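Local coordinates for type II secretion system protein H (Vibrio cholerae, PDB 4DQ9) that forms part of the pseudopilus tip complex of the type II secretion system, critical for recognising and binding substrates exported from the periplasm, at residues Thr39-Phe44 against Thr62-Leu67; Thr124-Ser129 against Trp141-Gln146. All coordinates share one frame; numbering follows the deposited sequence.

In the fold
Contact 1 closes before contact 2 opens along the chain, and each is an antiparallel beta hairpin in a different four-stranded sheet. In contact 1, strand 41-48 meets strand 54-66, an outermost strand of the first sheet; in contact 2 the two inner strands of the second sheet, 126-132 and 141-145, pair. Their centres lie about 16 Å apart, and their nearest atoms, about 4 Å apart, do not touch. Helix 2-27 unites them: Phe-13 meets Leu-42 of the first hairpin and both Phe-126 and Leu-128 of the second. Strands of both sheets thus pack on one long N-terminal helix, the general plan of a pseudopilin globular domain.

Contact 1 of 2, residues Thr39-Phe44 against Thr62-Leu67; sequences TRRLTF and TNQTTL. With NA (sodium ion), chain C.
Thr-43 OG1 is gripped twice. It donates a hydrogen bond to Gln-64 OE1 (2.9 Å). The same Thr-43 OG1 is a ligand of the sodium ion at 2.6 Å, with Asp-36 OD2 as a further ligand. The donor lies in the amide plane of Gln-64, on a lone pair of OE1. Both side chains lean the same way from a non-hydrogen-bonded pair of the antiparallel hairpin formed by strands 41-48 and 54-66. On the same face Arg-41 crosses Gln-64, its CD 3.2 Å from the Gln-64 CD; CG lies anti to the backbone N (chi1 -160°), the chain then bends at chi3, and NE makes a long, weak bond to Thr-66 OG1. The other face carries Leu-42, packed on Phe-13 of helix 2-27, and Thr-65. Between these two the backbones exchange two bonds, Leu-42 N to Thr-65 O at 2.9 Å and Thr-65 N to Leu-42 O at 2.8 Å. Where the strand begins, Arg-40, at positive phi, and Arg-41 together lie opposite Asp-36, a G1 beta bulge. Arg-40 O accepts Leu-67 N at 2.9 Å, while the Arg-40 chain, bent at chi3, brings NH1 to Leu-67 O in a short but bent, weak bond (2.7 Å, 124° at the hydrogen).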
loop_
_atom_site.group_PDB
_atom_site.type_symbol
_atom_site.label_atom_id
_atom_site.label_comp_id
_atom_site.label_asym_id
_atom_site.label_seq_id
_atom_site.Cartn_x
_atom_site.Cartn_y
_atom_site.Cartn_z
ATOM N N THR A 39 5.653 -15.976 -11.352
ATOM C CA THR A 39 7.092 -16.018 -11.438
ATOM C C THR A 39 7.697 -16.721 -10.179
ATOM O O THR A 39 8.909 -16.884 -10.140
ATOM C CB THR A 39 7.682 -14.577 -11.583
ATOM O OG1 THR A 39 7.189 -13.813 -10.457
ATOM C CG2 THR A 39 7.263 -13.984 -12.949
ATOM N N ARG A 40 6.865 -17.115 -9.237
ATOM C CA ARG A 40 7.249 -17.831 -8.028
ATOM C C ARG A 40 8.230 -16.959 -7.210
ATOM O O ARG A 40 9.204 -17.473 -6.681
ATOM C CB ARG A 40 7.846 -19.198 -8.381
ATOM C CG ARG A 40 6.900 -20.032 -9.325
ATOM C CD ARG A 40 7.467 -21.265 -9.993
ATOM N NE ARG A 40 8.635 -20.984 -10.850
ATOM C CZ ARG A 40 9.905 -21.257 -10.532
ATOM N NH1 ARG A 40 10.207 -21.957 -9.450
ATOM N NH2 ARG A 40 10.909 -20.887 -11.332
ATOM N N ARG A 41 7.924 -15.683 -7.083
ATOM C CA ARG A 41 8.817 -14.749 -6.436
ATOM C C ARG A 41 8.183 -14.164 -5.196
ATOM O O ARG A 41 6.927 -13.933 -5.184
ATOM C CB ARG A 41 9.142 -13.653 -7.444
ATOM C CG ARG A 41 10.383 -12.954 -7.019
ATOM C CD ARG A 41 10.966 -12.065 -8.151
ATOM N NE ARG A 41 11.157 -12.792 -9.385
ATOM C CZ ARG A 41 11.142 -12.194 -10.576
ATOM N NH1 ARG A 41 10.962 -10.865 -10.679
ATOM N NH2 ARG A 41 11.311 -12.917 -11.667
ATOM N N LEU A 42 9.006 -13.861 -4.170
ATOM C CA LEU A 42 8.495 -13.187 -3.009
ATOM C C LEU A 42 9.408 -11.995 -2.904
ATOM O O LEU A 42 10.679 -12.149 -2.937
ATOM C CB LEU A 42 8.637 -14.097 -1.802
ATOM C CG LEU A 42 7.824 -15.403 -1.843
ATOM C CD1 LEU A 42 8.366 -16.415 -0.758
ATOM C CD2 LEU A 42 6.342 -14.979 -1.718
ATOM N N THR A 43 8.798 -10.827 -2.702
ATOM C CA THR A 43 9.661 -9.614 -2.526
ATOM C C THR A 43 9.301 -8.912 -1.219
ATOM O O THR A 43 8.126 -8.809 -0.892
ATOM C CB THR A 43 9.362 -8.628 -3.650
ATOM O OG1 THR A 43 9.559 -9.335 -4.898
ATOM C CG2 THR A 43 10.352 -7.366 -3.652
ATOM N N PHE A 44 10.334 -8.452 -0.494
ATOM C CA PHE A 44 10.181 -7.954 0.866
ATOM C C PHE A 44 10.383 -6.453 0.806
ATOM O O PHE A 44 11.438 -6.006 0.416
ATOM C CB PHE A 44 11.183 -8.671 1.768
ATOM C CG PHE A 44 10.933 -10.190 1.765
ATOM C CD1 PHE A 44 10.031 -10.742 2.635
ATOM C CD2 PHE A 44 11.676 -10.994 0.899
ATOM C CE1 PHE A 44 9.772 -12.128 2.619
ATOM C CE2 PHE A 44 11.385 -12.393 0.896
ATOM C CZ PHE A 44 10.440 -12.876 1.741
ATOM N N THR A 62 18.379 -10.853 2.169
ATOM C CA THR A 62 18.021 -10.451 0.836
ATOM C C THR A 62 16.535 -10.120 0.772
ATOM O O THR A 62 15.738 -10.624 1.572
ATOM C CB THR A 62 18.288 -11.566 -0.181
ATOM O OG1 THR A 62 17.640 -12.753 0.246
ATOM C CG2 THR A 62 19.792 -11.851 -0.269
ATOM N N ASN A 63 16.176 -9.260 -0.156
ATOM C CA ASN A 63 14.813 -8.759 -0.243
ATOM C C ASN A 63 13.953 -9.357 -1.396
ATOM O O ASN A 63 12.870 -8.913 -1.576
ATOM C CB ASN A 63 14.818 -7.221 -0.283
ATOM C CG ASN A 63 15.575 -6.684 -1.492
ATOM O OD1 ASN A 63 15.459 -7.167 -2.608
ATOM N ND2 ASN A 63 16.362 -5.630 -1.280
ATOM N N GLN A 64 14.460 -10.321 -2.151
ATOM C CA GLN A 64 13.683 -10.997 -3.156
ATOM C C GLN A 64 14.159 -12.439 -3.200
ATOM O O GLN A 64 15.371 -12.690 -3.196
ATOM C CB GLN A 64 13.910 -10.357 -4.500
ATOM C CG GLN A 64 12.820 -10.737 -5.425
ATOM C CD GLN A 64 12.724 -9.822 -6.606
ATOM O OE1 GLN A 64 11.704 -9.106 -6.832
ATOM N NE2 GLN A 64 13.747 -9.857 -7.386
ATOM N N THR A 65 13.231 -13.359 -3.185
ATOM C CA THR A 65 13.596 -14.802 -3.357
ATOM C C THR A 65 12.753 -15.387 -4.508
ATOM O O THR A 65 11.626 -14.975 -4.722
ATOM C CB THR A 65 13.450 -15.639 -2.104
ATOM O OG1 THR A 65 12.086 -15.588 -1.692
ATOM C CG2 THR A 65 14.363 -15.118 -0.960
ATOM N N THR A 66 13.296 -16.338 -5.283
ATOM C CA THR A 66 12.551 -16.954 -6.388
ATOM C C THR A 66 12.693 -18.471 -6.157
ATOM O O THR A 66 13.788 -19.005 -5.843
ATOM C CB THR A 66 13.105 -16.529 -7.778
ATOM O OG1 THR A 66 13.114 -15.081 -7.905
ATOM C CG2 THR A 66 12.298 -17.213 -8.898
ATOM N N LEU A 67 11.574 -19.158 -6.192
ATOM C CA LEU A 67 11.606 -20.608 -6.033
ATOM C C LEU A 67 12.437 -21.300 -7.160
ATOM O O LEU A 67 12.365 -20.887 -8.299
ATOM C CB LEU A 67 10.233 -21.229 -5.992
ATOM C CG LEU A 67 9.276 -20.867 -4.894
ATOM C CD1 LEU A 67 7.943 -21.647 -5.202
ATOM C CD2 LEU A 67 9.878 -21.158 -3.593
HETATM NA NA NA C . 7.480 -10.784 -5.594
#

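Contact 2 of 2, residues Thr124-Ser129 against Trp141-Gln146; sequences TPFTLS and WRVTAQ
Phe-126 turns its ring across to the neighbouring strand, where CE1 rests 3.4 Å from the methyl CB of Ala-145. Its CG sits between the backbone N and the carbonyl carbon (chi1 76°), a crowded position that swings the ring over the adjoining backbone. One ring face is covered toward its rim by Ala-145 N, 3.8 Å above the plane, although that N-H is spent on Phe-126 O. The other side of the ring reaches Val-143: CE2 comes 3.4 Å from Val-143 O, and CZ lies beside CG1, the two side chains pointing the same way. Phe-126 is also held against Phe-13 and Leu-17 of helix 2-27, and Leu-128 touches Phe-13, placing this face of the sheet in the hydrophobic core.

The backbones form an antiparallel hairpin of strands 126-132 and 141-145. Two hydrogen-bonded pairs carry it: Phe-126 with Ala-145, whose Phe-126 N to Ala-145 O bond is the longer at 3.2 Å, and Leu-128 with Val-143, whose Leu-128 N to Val-143 O bond measures 2.8 Å and is nearly straight (170° at the hydrogen).

On the opposite face Thr-127 and Thr-144 stand side by side. Thr-144 places CG2 anti to its own carbonyl carbon (OG1 chi1 63°), which turns the methyl rather than the hydroxyl toward Thr-127; it meets Thr-127 OG1 at 3.2 Å, a tight contact. Arg-142 runs extended from CG to NE alongside Thr-127, its methylene CD beside the Thr-127 CG2, and carries its guanidinium beyond the strand pair, where NH1 bonds Gln-140 O and Ala-155 O. Just before the first strand, Pro-125 packs on Asp-50 of the second subunit, and Pro-125 CA lies 3.3 Å from Ala-145 O, a CA-H...O contact.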
loop_
_atom_site.group_PDB
_atom_site.type_symbol
_atom_site.label_atom_id
_atom_site.label_comp_id
_atom_site.label_asym_id
_atom_site.label_seq_id
_atom_site.Cartn_x
_atom_site.Cartn_y
_atom_site.Cartn_z
ATOM N N THR A 124 -1.295 -9.039 7.789
ATOM C CA THR A 124 -2.430 -9.482 6.969
ATOM C C THR A 124 -2.686 -11.004 7.093
ATOM O O THR A 124 -1.729 -11.776 6.959
ATOM C CB THR A 124 -2.177 -9.192 5.499
ATOM O OG1 THR A 124 -1.848 -7.801 5.326
ATOM C CG2 THR A 124 -3.245 -9.729 4.574
ATOM N N PRO A 125 -3.966 -11.433 7.384
ATOM C CA PRO A 125 -4.185 -12.882 7.508
ATOM C C PRO A 125 -4.002 -13.552 6.193
ATOM O O PRO A 125 -4.557 -13.105 5.217
ATOM C CB PRO A 125 -5.553 -12.972 8.082
ATOM C CG PRO A 125 -5.826 -11.610 8.724
ATOM C CD PRO A 125 -5.112 -10.645 7.898
ATOM N N PHE A 126 -3.229 -14.627 6.159
ATOM C CA PHE A 126 -2.998 -15.298 4.876
ATOM C C PHE A 126 -2.455 -16.703 5.138
ATOM O O PHE A 126 -1.982 -17.001 6.259
ATOM C CB PHE A 126 -1.964 -14.503 4.001
ATOM C CG PHE A 126 -0.537 -14.691 4.496
ATOM C CD1 PHE A 126 0.033 -14.005 5.630
ATOM C CD2 PHE A 126 0.300 -15.696 3.910
ATOM C CE1 PHE A 126 1.284 -14.272 6.120
ATOM C CE2 PHE A 126 1.546 -15.953 4.405
ATOM C CZ PHE A 126 2.112 -15.266 5.517
ATOM N N THR A 127 -2.407 -17.498 4.056
ATOM C CA THR A 127 -1.686 -18.780 3.992
ATOM C C THR A 127 -0.845 -18.760 2.689
ATOM O O THR A 127 -1.441 -18.425 1.642
ATOM C CB THR A 127 -2.619 -19.932 3.990
ATOM O OG1 THR A 127 -3.305 -19.938 5.238
ATOM C CG2 THR A 127 -1.832 -21.250 3.889
ATOM N N LEU A 128 0.458 -19.072 2.793
ATOM C CA LEU A 128 1.317 -19.210 1.610
ATOM C C LEU A 128 1.746 -20.681 1.637
ATOM O O LEU A 128 2.278 -21.143 2.652
ATOM C CB LEU A 128 2.538 -18.323 1.665
ATOM C CG LEU A 128 3.419 -18.587 0.435
ATOM C CD1 LEU A 128 3.061 -17.654 -0.654
ATOM C CD2 LEU A 128 4.877 -18.465 0.817
ATOM N N SER A 129 1.537 -21.383 0.539
ATOM C CA SER A 129 2.029 -22.750 0.499
ATOM C C SER A 129 2.986 -22.941 -0.633
ATOM O O SER A 129 2.948 -22.244 -1.678
ATOM C CB SER A 129 0.886 -23.675 0.420
ATOM O OG SER A 129 0.420 -23.733 -0.813
ATOM N N TRP A 141 3.542 -27.748 2.757
ATOM C CA TRP A 141 4.334 -26.888 3.655
ATOM C C TRP A 141 3.737 -25.501 3.421
ATOM O O TRP A 141 3.547 -25.054 2.291
ATOM C CB TRP A 141 5.812 -26.927 3.244
ATOM C CG TRP A 141 6.491 -28.122 3.793
ATOM C CD1 TRP A 141 6.863 -29.269 3.146
ATOM C CD2 TRP A 141 6.932 -28.261 5.137
ATOM N NE1 TRP A 141 7.468 -30.123 4.034
ATOM C CE2 TRP A 141 7.492 -29.529 5.275
ATOM C CE3 TRP A 141 6.837 -27.421 6.272
ATOM C CZ2 TRP A 141 7.974 -29.972 6.495
ATOM C CZ3 TRP A 141 7.267 -27.853 7.455
ATOM C CH2 TRP A 141 7.842 -29.129 7.582
ATOM N N ARG A 142 3.513 -24.817 4.518
ATOM C CA ARG A 142 2.800 -23.532 4.471
ATOM C C ARG A 142 3.183 -22.670 5.649
ATOM O O ARG A 142 3.622 -23.138 6.692
ATOM C CB ARG A 142 1.300 -23.722 4.392
ATOM C CG ARG A 142 0.683 -24.368 5.471
ATOM C CD ARG A 142 -0.739 -24.905 5.080
ATOM N NE ARG A 142 -1.351 -25.549 6.253
ATOM C CZ ARG A 142 -1.113 -26.801 6.658
ATOM N NH1 ARG A 142 -0.317 -27.602 5.990
ATOM N NH2 ARG A 142 -1.734 -27.297 7.743
ATOM N N VAL A 143 3.082 -21.373 5.401
ATOM C CA VAL A 143 3.216 -20.405 6.444
ATOM C C VAL A 143 1.899 -19.638 6.497
ATOM O O VAL A 143 1.389 -19.233 5.432
ATOM C CB VAL A 143 4.356 -19.439 6.146
ATOM C CG1 VAL A 143 4.348 -18.356 7.194
ATOM C CG2 VAL A 143 5.722 -20.176 6.211
ATOM N N THR A 144 1.351 -19.434 7.694
ATOM C CA THR A 144 0.080 -18.768 7.860
ATOM C C THR A 144 0.231 -17.651 8.877
ATOM O O THR A 144 0.887 -17.842 9.921
ATOM C CB THR A 144 -1.013 -19.686 8.374
ATOM O OG1 THR A 144 -0.635 -20.151 9.690
ATOM C CG2 THR A 144 -1.183 -20.847 7.502
ATOM N N ALA A 145 -0.468 -16.556 8.658
ATOM C CA ALA A 145 -0.659 -15.561 9.704
ATOM C C ALA A 145 -2.110 -15.475 10.055
ATOM O O ALA A 145 -2.902 -15.420 9.202
ATOM C CB ALA A 145 -0.203 -14.177 9.222
ATOM N N GLN A 146 -2.289 -14.941 11.265
ATOM C CA GLN A 146 -3.479 -14.151 11.562
ATOM C C GLN A 146 -3.204 -12.620 11.925
ATOM O O GLN A 146 -2.054 -12.170 12.025
ATOM C CB GLN A 146 -4.410 -14.901 12.496
ATOM C CG GLN A 146 -5.776 -15.394 11.842
ATOM C CD GLN A 146 -6.963 -14.365 11.979
ATOM O OE1 GLN A 146 -6.798 -13.140 11.802
ATOM N NE2 GLN A 146 -8.160 -14.886 12.294
#